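Local coordinates for protein flavin adenine dinucleotide synthase (Saccharomyces cerevisiae, PDB 2WSI) that catalyses the adenylation of flavin mononucleotide with ATP, forming the coenzyme flavin adenine dinucleotide and releasing diphosphate, at residues M99-T104 and C128-E133; Q109-P114 and G225-S230; N143-F148 and S183-F188. All coordinates share one frame; numbering follows the deposited sequence.

From the N terminus, the chain first lays down 99-104, passes through 109-114 and helix 114-126, and returns at 128-133. There interaction 1 closes the shortest loop. Interaction 2 opens within that loop, at 109-114, but closes only at 225-230, so the two contacts cross. Interaction 3, between 143-148 and 183-188, begins after interaction 1 is complete, falling wholly within the span of interaction 2. The contacts do not touch one another, their nearest atoms being about 5 or 6 Å apart. Interaction 1 joins strands 102-106 and 129-133 at the sheet edge, interaction 2 the turn before helix 114-126 to the 225-230 loop, and interaction 3 helix 144-154 to the 183-188 loop at the flavin.

Interaction 1 (M99-T104 and C128-E133); sequences MQRLPT and CLSLYE
The two parallel strands of a beta-alpha-beta unit pair here, Leu102 to Thr104 lying beside Leu129 to Leu131. Their short axes diverge by 23°, and four backbone hydrogen bonds set the register. Leu102 N reaches Cys128 O at 2.9 Å, and Ser130 N reaches Leu102 O at 2.8 Å. Thr104 continues the pattern, its N bonding to Ser130 O and its O accepting from Tyr132 N. Leu102 O is gripped from opposite faces of its plane, by Ser130 N and by Thr104 OG1, the latter at 2.9 Å. The hydroxyl OG1 stands beside its backbone N (chi1 -59°) and lies 3.5 Å from Leu129 CB. On the other branch, Thr104 CG2 meets Leu131 CD1 at 3.7 Å. An alanine in place of Thr104 would probably deprive Leu102 O of its second donor and leave Leu131 CD1 without this methyl partner. Leu102 and Leu129 run alongside each other with the same heading, and both touch Leu70 of helix 64-87. Nearby, Arg101 CB packs on Ser130 CB at 3.6 Å, with Ser130 CA over one guanidinium face. Parallel strands connected through a helix, here with 129-133 outermost and 102-106 between it and 56-59, characterise the Rossmann-like HUP fold.

Interaction 2 (Q109-P114 and G225-S230); sequences QEETFP and GGINNS
Ile227 N donates to Glu111 O at 2.7 Å, the one direct hydrogen bond between the two loops and the centre of their tight part. The N-H...O angle is 155°, and the donor N lies in the plane of the Glu111 carbonyl. Gly226 CA comes within 3.2 Å of Glu111 O, close quarters that suit a residue without a beta carbon. Next to this bond Phe113 packs against residues 225-230. Ile227 CA sits over one face of the ring, 4.1 Å from its centroid and displaced toward the rim, in a CH-pi contact, while Ile227 CG1 touches Phe113 CD1. Ser230 OG, between its backbone N and carbonyl carbon (chi1 69°), meets the ring edge near its plane, 3.4 Å from Phe113 CE2. That hydroxyl also donates to Gly226 O at 3.0 Å. Asn229 N reaches Gly226 O from the opposite face, and Asn229 OD1 accepts from Gly226 N, bracing the turn from within. A water completes the seam, accepting from Phe113 N and donating to Gly225 O.

The looser side, open to solvent at Asn228, is formed by the side chains of Glu111 and Asn228. They cross at about a right angle, carboxylate and amide planes 62° apart, with Glu111 CG 3.5 Å from Asn228 OD1.

This loop-to-loop junction lies near the FAD site, the Thr112 side chain being about 6 Å from the ligand. Phe113 occupies the N-cap position of helix 114-126, after the turn that leaves strand 102-106. Helix 274-279 covers the neighbouring surface through Asp276, against Phe113 and Pro114, and Arg279, against Ile227.

Interaction 3 (N143-F148 and S183-F188); sequences NMADAF and SNWPDF. With FAD (flavin-adenine dinucleotide), chain C.
Trp185 is held between Ala145 of the helix and the isoalloxazine of FAD, each on its own face of the indole. On one side FAD N5 lies 3.3 Å above the indole plane, over its centre. On the other, Ala145 CA stands 3.6 Å from the centroid of the six-membered ring, only 4° off the normal, a CH-pi contact. Ala145 CB adds apolar contact with Trp185 CE2 at 3.7 Å. Phe148 receives the flavin methyl over one face, its CZ 3.7 Å from FAD C7M, while Phe188 turns its edge toward FAD C6. Met144, turned at its last torsion (chi3 -87°), brings CE to 3.2 Å from N7A of the adenine. Within this first shell the rings also brace one another: Phe148 CD1 lies at the edge of the indole, 3.8 Å from Trp185 CZ3, with the two planes at 40°.

In the second layer Pro186 fits against the helix backbone, its CD 3.9 Å from Ala145 O. No hydrogen bond joins the two segments directly; a weak one runs from Arg149, further along the helix, to Asn184 O. The loop is also held by the Asp187-Arg180 salt bridge and by the Thr181 hydroxyl, hydrogen-bonded to Pro186 O.

This pocket wall is built from the first turn of helix 144-154 and the connection between antiparallel strands 178-180 and 189-191, with Ile161 of strand 160-162 touching both Phe148 and Phe188.

Interaction 1 (M99-T104 and C128-E133)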
loop_
_atom_site.group_PDB
_atom_site.type_symbol
_atom_site.label_atom_id
_atom_site.label_comp_id
_atom_site.label_asym_id
_atom_site.label_seq_id
_atom_site.Cartn_x
_atom_site.Cartn_y
_atom_site.Cartn_z
ATOM N N MET A 99 22.419 -3.176 -7.835
ATOM C CA MET A 99 21.533 -3.667 -8.882
ATOM C C MET A 99 20.917 -4.992 -8.423
ATOM O O MET A 99 21.534 -6.048 -8.522
ATOM C CB MET A 99 22.290 -3.816 -10.214
ATOM C CG MET A 99 21.382 -4.074 -11.433
ATOM S SD MET A 99 20.597 -2.632 -12.246
ATOM C CE MET A 99 21.922 -1.843 -13.150
ATOM N N GLN A 100 19.693 -4.916 -7.915
ATOM C CA GLN A 100 19.005 -6.053 -7.334
ATOM C C GLN A 100 17.500 -5.775 -7.213
ATOM O O GLN A 100 17.036 -4.679 -7.518
ATOM C CB GLN A 100 19.554 -6.330 -5.932
ATOM C CG GLN A 100 19.272 -5.187 -4.944
ATOM C CD GLN A 100 19.487 -5.621 -3.514
ATOM O OE1 GLN A 100 20.571 -5.445 -2.975
ATOM N NE2 GLN A 100 18.451 -6.221 -2.895
ATOM N N ARG A 101 16.757 -6.763 -6.720
ATOM C CA ARG A 101 15.311 -6.625 -6.520
ATOM C C ARG A 101 14.972 -6.603 -5.022
ATOM O O ARG A 101 15.746 -7.085 -4.199
ATOM C CB ARG A 101 14.585 -7.780 -7.212
ATOM C CG ARG A 101 14.978 -7.900 -8.692
ATOM C CD ARG A 101 14.103 -8.859 -9.455
ATOM N NE ARG A 101 14.295 -10.222 -8.987
ATOM C CZ ARG A 101 13.680 -11.289 -9.489
ATOM N NH1 ARG A 101 12.830 -11.164 -10.506
ATOM N NH2 ARG A 101 13.933 -12.485 -8.981
ATOM N N LEU A 102 13.821 -6.022 -4.684
ATOM C CA LEU A 102 13.401 -5.850 -3.291
ATOM C C LEU A 102 12.652 -7.093 -2.809
ATOM O O LEU A 102 11.645 -7.470 -3.390
ATOM C CB LEU A 102 12.453 -4.645 -3.188
ATOM C CG LEU A 102 12.234 -4.137 -1.763
ATOM C CD1 LEU A 102 13.510 -3.477 -1.250
ATOM C CD2 LEU A 102 11.078 -3.131 -1.713
ATOM N N PRO A 103 13.132 -7.728 -1.738
ATOM C CA PRO A 103 12.467 -8.967 -1.335
ATOM C C PRO A 103 11.039 -8.724 -0.856
ATOM O O PRO A 103 10.817 -7.897 0.033
ATOM C CB PRO A 103 13.317 -9.479 -0.170
ATOM C CG PRO A 103 14.620 -8.751 -0.271
ATOM C CD PRO A 103 14.346 -7.444 -0.942
ATOM N N THR A 104 10.103 -9.486 -1.407
ATOM C CA THR A 104 8.693 -9.183 -1.255
ATOM C C THR A 104 7.948 -10.497 -1.146
ATOM O O THR A 104 8.365 -11.495 -1.735
ATOM C CB THR A 104 8.171 -8.371 -2.475
ATOM O OG1 THR A 104 8.922 -7.151 -2.600
ATOM C CG2 THR A 104 6.652 -8.047 -2.340
ATOM N N CYS A 128 10.401 -3.273 -9.221
ATOM C CA CYS A 128 11.556 -4.167 -9.162
ATOM C C CYS A 128 11.555 -4.964 -7.856
ATOM O O CYS A 128 12.547 -4.987 -7.095
ATOM C CB CYS A 128 12.872 -3.363 -9.288
ATOM S SG CYS A 128 14.267 -4.361 -9.851
ATOM N N LEU A 129 10.430 -5.622 -7.622
ATOM C CA LEU A 129 10.256 -6.495 -6.476
ATOM C C LEU A 129 10.663 -7.908 -6.832
ATOM O O LEU A 129 10.344 -8.395 -7.899
ATOM C CB LEU A 129 8.782 -6.534 -6.079
ATOM C CG LEU A 129 8.167 -5.145 -5.905
ATOM C CD1 LEU A 129 6.695 -5.280 -5.433
ATOM C CD2 LEU A 129 9.012 -4.330 -4.924
ATOM N N SER A 130 11.330 -8.565 -5.913
ATOM C CA SER A 130 11.617 -9.991 -6.036
ATOM C C SER A 130 10.512 -10.702 -5.302
ATOM O O SER A 130 10.499 -10.776 -4.071
ATOM C CB SER A 130 12.945 -10.355 -5.387
ATOM O OG SER A 130 13.149 -11.762 -5.456
ATOM N N LEU A 131 9.567 -11.217 -6.061
ATOM C CA LEU A 131 8.338 -11.693 -5.460
ATOM C C LEU A 131 8.346 -13.174 -5.120
ATOM O O LEU A 131 8.473 -14.025 -6.003
ATOM C CB LEU A 131 7.195 -11.401 -6.423
ATOM C CG LEU A 131 5.798 -11.618 -5.862
ATOM C CD1 LEU A 131 5.457 -10.464 -4.888
ATOM C CD2 LEU A 131 4.832 -11.674 -7.001
ATOM N N TYR A 132 8.223 -13.490 -3.840
ATOM C CA TYR A 132 7.776 -14.818 -3.450
ATOM C C TYR A 132 6.263 -14.780 -3.497
ATOM O O TYR A 132 5.650 -13.933 -2.831
ATOM C CB TYR A 132 8.221 -15.138 -2.037
ATOM C CG TYR A 132 7.597 -16.383 -1.442
ATOM C CD1 TYR A 132 8.181 -17.637 -1.606
ATOM C CD2 TYR A 132 6.437 -16.297 -0.672
ATOM C CE1 TYR A 132 7.603 -18.783 -1.022
ATOM C CE2 TYR A 132 5.860 -17.417 -0.085
ATOM C CZ TYR A 132 6.441 -18.650 -0.257
ATOM O OH TYR A 132 5.839 -19.733 0.350
ATOM N N GLU A 133 5.658 -15.671 -4.283
ATOM C CA GLU A 133 4.199 -15.836 -4.274
ATOM C C GLU A 133 3.801 -17.264 -3.893
ATOM O O GLU A 133 4.120 -18.216 -4.610
ATOM C CB GLU A 133 3.600 -15.495 -5.649
ATOM C CG GLU A 133 2.077 -15.718 -5.699
ATOM C CD GLU A 133 1.422 -15.240 -6.994
ATOM O OE1 GLU A 133 2.140 -14.909 -7.958
ATOM O OE2 GLU A 133 0.174 -15.208 -7.053
#

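Interaction 2 (Q109-P114 and G225-S230)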
loop_
_atom_site.group_PDB
_atom_site.type_symbol
_atom_site.label_atom_id
_atom_site.label_comp_id
_atom_site.label_asym_id
_atom_site.label_seq_id
_atom_site.Cartn_x
_atom_site.Cartn_y
_atom_site.Cartn_z
ATOM N N GLN A 109 -4.230 -16.607 -2.893
ATOM C CA GLN A 109 -5.241 -17.536 -2.392
ATOM C C GLN A 109 -6.261 -17.863 -3.483
ATOM O O GLN A 109 -6.298 -17.201 -4.515
ATOM C CB GLN A 109 -5.896 -16.935 -1.150
ATOM C CG GLN A 109 -4.845 -16.369 -0.179
ATOM C CD GLN A 109 -5.452 -15.660 1.030
ATOM O OE1 GLN A 109 -5.881 -14.506 0.945
ATOM N NE2 GLN A 109 -5.478 -16.348 2.164
ATOM N N GLU A 110 -7.083 -18.889 -3.271
ATOM C CA GLU A 110 -8.035 -19.300 -4.306
ATOM C C GLU A 110 -9.047 -18.197 -4.562
ATOM O O GLU A 110 -9.498 -18.011 -5.695
ATOM C CB GLU A 110 -8.765 -20.602 -3.940
ATOM C CG GLU A 110 -8.053 -21.879 -4.400
ATOM C CD GLU A 110 -8.137 -22.118 -5.911
ATOM O OE1 GLU A 110 -8.975 -21.483 -6.599
ATOM O OE2 GLU A 110 -7.357 -22.960 -6.410
ATOM N N GLU A 111 -9.394 -17.453 -3.519
ATOM C CA GLU A 111 -10.401 -16.402 -3.659
ATOM C C GLU A 111 -9.822 -15.039 -4.054
ATOM O O GLU A 111 -10.519 -14.035 -4.019
ATOM C CB GLU A 111 -11.208 -16.288 -2.362
ATOM C CG GLU A 111 -11.970 -17.575 -2.053
ATOM C CD GLU A 111 -12.845 -18.018 -3.217
ATOM O OE1 GLU A 111 -13.656 -17.198 -3.709
ATOM O OE2 GLU A 111 -12.721 -19.181 -3.649
ATOM N N THR A 112 -8.556 -15.003 -4.449
ATOM C CA THR A 112 -7.915 -13.728 -4.809
ATOM C C THR A 112 -8.470 -13.216 -6.138
ATOM O O THR A 112 -8.579 -13.968 -7.094
ATOM C CB THR A 112 -6.366 -13.912 -4.868
ATOM O OG1 THR A 112 -5.904 -14.295 -3.570
ATOM C CG2 THR A 112 -5.652 -12.639 -5.299
ATOM N N PHE A 113 -8.865 -11.949 -6.208
ATOM C CA PHE A 113 -9.352 -11.398 -7.488
ATOM C C PHE A 113 -8.261 -11.455 -8.536
ATOM O O PHE A 113 -7.166 -11.011 -8.271
ATOM C CB PHE A 113 -9.722 -9.925 -7.368
ATOM C CG PHE A 113 -10.978 -9.668 -6.601
ATOM C CD1 PHE A 113 -12.213 -9.744 -7.241
ATOM C CD2 PHE A 113 -10.923 -9.302 -5.257
ATOM C CE1 PHE A 113 -13.393 -9.503 -6.545
ATOM C CE2 PHE A 113 -12.100 -9.050 -4.541
ATOM C CZ PHE A 113 -13.337 -9.144 -5.195
ATOM N N PRO A 114 -8.576 -11.933 -9.751
ATOM C CA PRO A 114 -7.600 -11.899 -10.860
ATOM C C PRO A 114 -7.108 -10.484 -11.183
ATOM O O PRO A 114 -5.968 -10.301 -11.567
ATOM C CB PRO A 114 -8.380 -12.451 -12.055
ATOM C CG PRO A 114 -9.604 -13.103 -11.494
ATOM C CD PRO A 114 -9.859 -12.555 -10.128
ATOM N N GLY A 225 -10.766 -7.634 -0.293
ATOM C CA GLY A 225 -10.586 -8.935 0.319
ATOM C C GLY A 225 -10.532 -9.947 -0.809
ATOM O O GLY A 225 -9.805 -9.752 -1.788
ATOM N N GLY A 226 -11.301 -11.015 -0.683
ATOM C CA GLY A 226 -11.382 -12.015 -1.728
ATOM C C GLY A 226 -12.698 -11.938 -2.471
ATOM O O GLY A 226 -13.588 -11.154 -2.125
ATOM N N ILE A 227 -12.831 -12.775 -3.491
ATOM C CA ILE A 227 -13.969 -12.722 -4.393
ATOM C C ILE A 227 -15.273 -12.888 -3.611
ATOM O O ILE A 227 -16.313 -12.342 -3.976
ATOM C CB ILE A 227 -13.871 -13.843 -5.447
ATOM C CG1 ILE A 227 -12.927 -13.430 -6.576
ATOM C CG2 ILE A 227 -15.241 -14.166 -6.016
ATOM C CD1 ILE A 227 -12.382 -14.592 -7.375
ATOM N N ASN A 228 -15.200 -13.637 -2.522
ATOM C CA ASN A 228 -16.404 -14.003 -1.798
ATOM C C ASN A 228 -16.673 -13.153 -0.563
ATOM O O ASN A 228 -17.771 -13.212 -0.015
ATOM C CB ASN A 228 -16.342 -15.477 -1.398
ATOM C CG ASN A 228 -15.155 -15.790 -0.508
ATOM O OD1 ASN A 228 -14.099 -15.160 -0.608
ATOM N ND2 ASN A 228 -15.319 -16.777 0.361
ATOM N N ASN A 229 -15.690 -12.374 -0.112
ATOM C CA ASN A 229 -15.849 -11.628 1.132
ATOM C C ASN A 229 -15.708 -10.107 0.991
ATOM O O ASN A 229 -15.518 -9.406 2.000
ATOM C CB ASN A 229 -14.885 -12.166 2.202
ATOM C CG ASN A 229 -13.427 -11.853 1.906
ATOM O OD1 ASN A 229 -13.085 -10.751 1.476
ATOM N ND2 ASN A 229 -12.551 -12.818 2.171
ATOM N N SER A 230 -15.798 -9.592 -0.239
ATOM C CA SER A 230 -15.685 -8.142 -0.449
ATOM C C SER A 230 -16.377 -7.659 -1.723
ATOM O O SER A 230 -16.337 -8.311 -2.758
ATOM C CB SER A 230 -14.217 -7.701 -0.441
ATOM O OG SER A 230 -13.529 -8.190 -1.577
HETATM O O HOH W 1 -8.051 -10.482 -3.723
#

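Interaction 3 (N143-F148 and S183-F188)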
loop_
_atom_site.group_PDB
_atom_site.type_symbol
_atom_site.label_atom_id
_atom_site.label_comp_id
_atom_site.label_asym_id
_atom_site.label_seq_id
_atom_site.Cartn_x
_atom_site.Cartn_y
_atom_site.Cartn_z
ATOM N N ASN A 143 -4.839 -20.092 5.833
ATOM C CA ASN A 143 -4.722 -19.235 6.996
ATOM C C ASN A 143 -3.421 -18.483 6.867
ATOM O O ASN A 143 -2.388 -19.072 6.536
ATOM C CB ASN A 143 -4.709 -20.066 8.273
ATOM C CG ASN A 143 -5.852 -21.054 8.329
ATOM O OD1 ASN A 143 -6.989 -20.697 8.667
ATOM N ND2 ASN A 143 -5.559 -22.314 7.997
ATOM N N MET A 144 -3.452 -17.186 7.114
ATOM C CA MET A 144 -2.275 -16.380 6.839
ATOM C C MET A 144 -1.102 -16.758 7.753
ATOM O O MET A 144 0.021 -16.800 7.298
ATOM C CB MET A 144 -2.617 -14.897 6.904
ATOM C CG MET A 144 -3.356 -14.429 5.653
ATOM S SD MET A 144 -2.226 -13.827 4.371
ATOM C CE MET A 144 -2.101 -12.149 4.896
ATOM N N ALA A 145 -1.364 -17.042 9.031
ATOM C CA ALA A 145 -0.331 -17.530 9.923
ATOM C C ALA A 145 0.434 -18.720 9.318
ATOM O O ALA A 145 1.661 -18.788 9.421
ATOM C CB ALA A 145 -0.938 -17.921 11.283
ATOM N N ASP A 146 -0.274 -19.646 8.680
ATOM C CA ASP A 146 0.385 -20.843 8.155
ATOM C C ASP A 146 1.153 -20.503 6.880
ATOM O O ASP A 146 2.254 -21.002 6.651
ATOM C CB ASP A 146 -0.628 -21.966 7.887
ATOM C CG ASP A 146 -1.383 -22.403 9.156
ATOM O OD1 ASP A 146 -0.748 -22.598 10.217
ATOM O OD2 ASP A 146 -2.621 -22.548 9.081
ATOM N N ALA A 147 0.569 -19.661 6.051
ATOM C CA ALA A 147 1.255 -19.188 4.852
ATOM C C ALA A 147 2.615 -18.571 5.219
ATOM O O ALA A 147 3.631 -18.813 4.544
ATOM C CB ALA A 147 0.389 -18.168 4.113
ATOM N N PHE A 148 2.653 -17.780 6.288
ATOM C CA PHE A 148 3.922 -17.163 6.666
ATOM C C PHE A 148 4.835 -18.159 7.365
ATOM O O PHE A 148 6.060 -18.062 7.261
ATOM C CB PHE A 148 3.711 -15.878 7.479
ATOM C CG PHE A 148 3.453 -14.686 6.606
ATOM C CD1 PHE A 148 2.164 -14.384 6.194
ATOM C CD2 PHE A 148 4.510 -13.898 6.146
ATOM C CE1 PHE A 148 1.919 -13.315 5.334
ATOM C CE2 PHE A 148 4.270 -12.815 5.288
ATOM C CZ PHE A 148 2.963 -12.523 4.892
ATOM N N SER A 183 2.027 -15.534 19.720
ATOM C CA SER A 183 2.540 -16.907 19.840
ATOM C C SER A 183 1.818 -17.854 18.892
ATOM O O SER A 183 2.313 -18.940 18.568
ATOM C CB SER A 183 2.429 -17.391 21.282
ATOM O OG SER A 183 1.189 -16.998 21.834
ATOM N N ASN A 184 0.645 -17.422 18.453
ATOM C CA ASN A 184 -0.060 -18.027 17.331
ATOM C C ASN A 184 0.824 -18.082 16.071
ATOM O O ASN A 184 0.815 -19.043 15.305
ATOM C CB ASN A 184 -1.304 -17.166 17.073
ATOM C CG ASN A 184 -2.116 -17.624 15.876
ATOM O OD1 ASN A 184 -1.794 -18.614 15.215
ATOM N ND2 ASN A 184 -3.194 -16.900 15.596
ATOM N N TRP A 185 1.606 -17.037 15.871
ATOM C CA TRP A 185 2.344 -16.853 14.623
ATOM C C TRP A 185 3.790 -17.336 14.739
ATOM O O TRP A 185 4.295 -17.532 15.827
ATOM C CB TRP A 185 2.314 -15.371 14.254
ATOM C CG TRP A 185 1.080 -14.969 13.568
ATOM C CD1 TRP A 185 -0.182 -14.912 14.099
ATOM C CD2 TRP A 185 0.958 -14.566 12.195
ATOM N NE1 TRP A 185 -1.078 -14.495 13.140
ATOM C CE2 TRP A 185 -0.406 -14.275 11.965
ATOM C CE3 TRP A 185 1.869 -14.410 11.145
ATOM C CZ2 TRP A 185 -0.881 -13.844 10.727
ATOM C CZ3 TRP A 185 1.395 -13.981 9.902
ATOM C CH2 TRP A 185 0.030 -13.705 9.709
ATOM N N PRO A 186 4.469 -17.522 13.603
ATOM C CA PRO A 186 5.899 -17.806 13.654
ATOM C C PRO A 186 6.652 -16.575 14.175
ATOM O O PRO A 186 6.134 -15.471 14.049
ATOM C CB PRO A 186 6.268 -18.079 12.188
ATOM C CG PRO A 186 5.033 -17.928 11.388
ATOM C CD PRO A 186 3.974 -17.328 12.232
ATOM N N ASP A 187 7.844 -16.742 14.737
ATOM C CA ASP A 187 8.567 -15.604 15.301
ATOM C C ASP A 187 9.267 -14.768 14.223
ATOM O O ASP A 187 10.170 -15.232 13.553
ATOM C CB ASP A 187 9.612 -16.082 16.332
ATOM C CG ASP A 187 10.235 -14.922 17.148
ATOM O OD1 ASP A 187 9.875 -13.733 16.948
ATOM O OD2 ASP A 187 11.104 -15.203 18.012
ATOM N N PHE A 188 8.810 -13.537 14.043
ATOM C CA PHE A 188 9.574 -12.525 13.312
ATOM C C PHE A 188 9.080 -11.174 13.809
ATOM O O PHE A 188 8.109 -11.112 14.563
ATOM C CB PHE A 188 9.405 -12.629 11.786
ATOM C CG PHE A 188 7.969 -12.588 11.304
ATOM C CD1 PHE A 188 7.316 -11.389 11.111
ATOM C CD2 PHE A 188 7.292 -13.769 10.998
ATOM C CE1 PHE A 188 5.994 -11.347 10.661
ATOM C CE2 PHE A 188 5.974 -13.747 10.540
ATOM C CZ PHE A 188 5.325 -12.534 10.353
HETATM P PA FAD C . -5.203 -6.943 5.813
HETATM O O1A FAD C . -6.277 -6.967 4.759
HETATM O O2A FAD C . -4.939 -8.324 6.348
HETATM O O5B FAD C . -3.840 -6.210 5.329
HETATM C C5B FAD C . -2.913 -5.792 6.313
HETATM C C4B FAD C . -1.500 -5.900 5.729
HETATM O O4B FAD C . -1.093 -7.244 5.732
HETATM C C3B FAD C . -1.452 -5.453 4.281
HETATM O O3B FAD C . -1.206 -4.074 4.172
HETATM C C2B FAD C . -0.298 -6.276 3.739
HETATM O O2B FAD C . 0.935 -5.650 4.027
HETATM C C1B FAD C . -0.405 -7.551 4.533
HETATM N N9A FAD C . -1.206 -8.513 3.760
HETATM C C8A FAD C . -2.553 -8.764 3.842
HETATM N N7A FAD C . -2.870 -9.746 2.955
HETATM C C5A FAD C . -1.731 -10.094 2.301
HETATM C C6A FAD C . -1.465 -11.010 1.304
HETATM N N6A FAD C . -2.419 -11.798 0.775
HETATM N N1A FAD C . -0.177 -11.140 0.874
HETATM C C2A FAD C . 0.852 -10.382 1.394
HETATM N N3A FAD C . 0.575 -9.442 2.360
HETATM C C4A FAD C . -0.693 -9.337 2.815
HETATM N N1 FAD C . -2.286 -11.032 13.817
HETATM C C2 FAD C . -2.103 -11.344 15.139
HETATM O O2 FAD C . -3.066 -11.378 15.906
HETATM N N3 FAD C . -0.845 -11.622 15.613
HETATM C C4 FAD C . 0.245 -11.599 14.770
HETATM O O4 FAD C . 1.348 -11.850 15.267
HETATM C C4X FAD C . 0.065 -11.284 13.420
HETATM N N5 FAD C . 1.136 -11.243 12.531
HETATM C C5X FAD C . 0.939 -10.920 11.202
HETATM C C6 FAD C . 2.005 -10.878 10.303
HETATM C C7 FAD C . 1.771 -10.578 8.958
HETATM C C7M FAD C . 2.895 -10.537 7.962
HETATM C C8 FAD C . 0.479 -10.305 8.529
HETATM C C8M FAD C . 0.215 -9.956 7.094
HETATM C C9 FAD C . -0.573 -10.338 9.426
HETATM C C9A FAD C . -0.355 -10.654 10.753
HETATM N N10 FAD C . -1.427 -10.697 11.622
HETATM C C10 FAD C . -1.212 -10.987 12.954
HETATM C "C1'" FAD C . -2.808 -10.372 11.121
HETATM C "C2'" FAD C . -3.074 -8.854 11.223
HETATM O "O2'" FAD C . -2.798 -8.319 12.496
HETATM C "C3'" FAD C . -4.500 -8.473 10.836
HETATM O "O3'" FAD C . -5.384 -8.900 11.843
HETATM C "C4'" FAD C . -4.886 -9.099 9.509
HETATM O "O4'" FAD C . -3.867 -8.882 8.555
HETATM C "C5'" FAD C . -6.178 -8.476 8.979
HETATM O "O5'" FAD C . -6.128 -7.074 9.167
HETATM P P FAD C . -6.678 -6.069 8.034
HETATM O O1P FAD C . -7.900 -6.668 7.380
HETATM O O2P FAD C . -6.873 -4.687 8.616
HETATM O O3P FAD C . -5.535 -5.872 6.939
#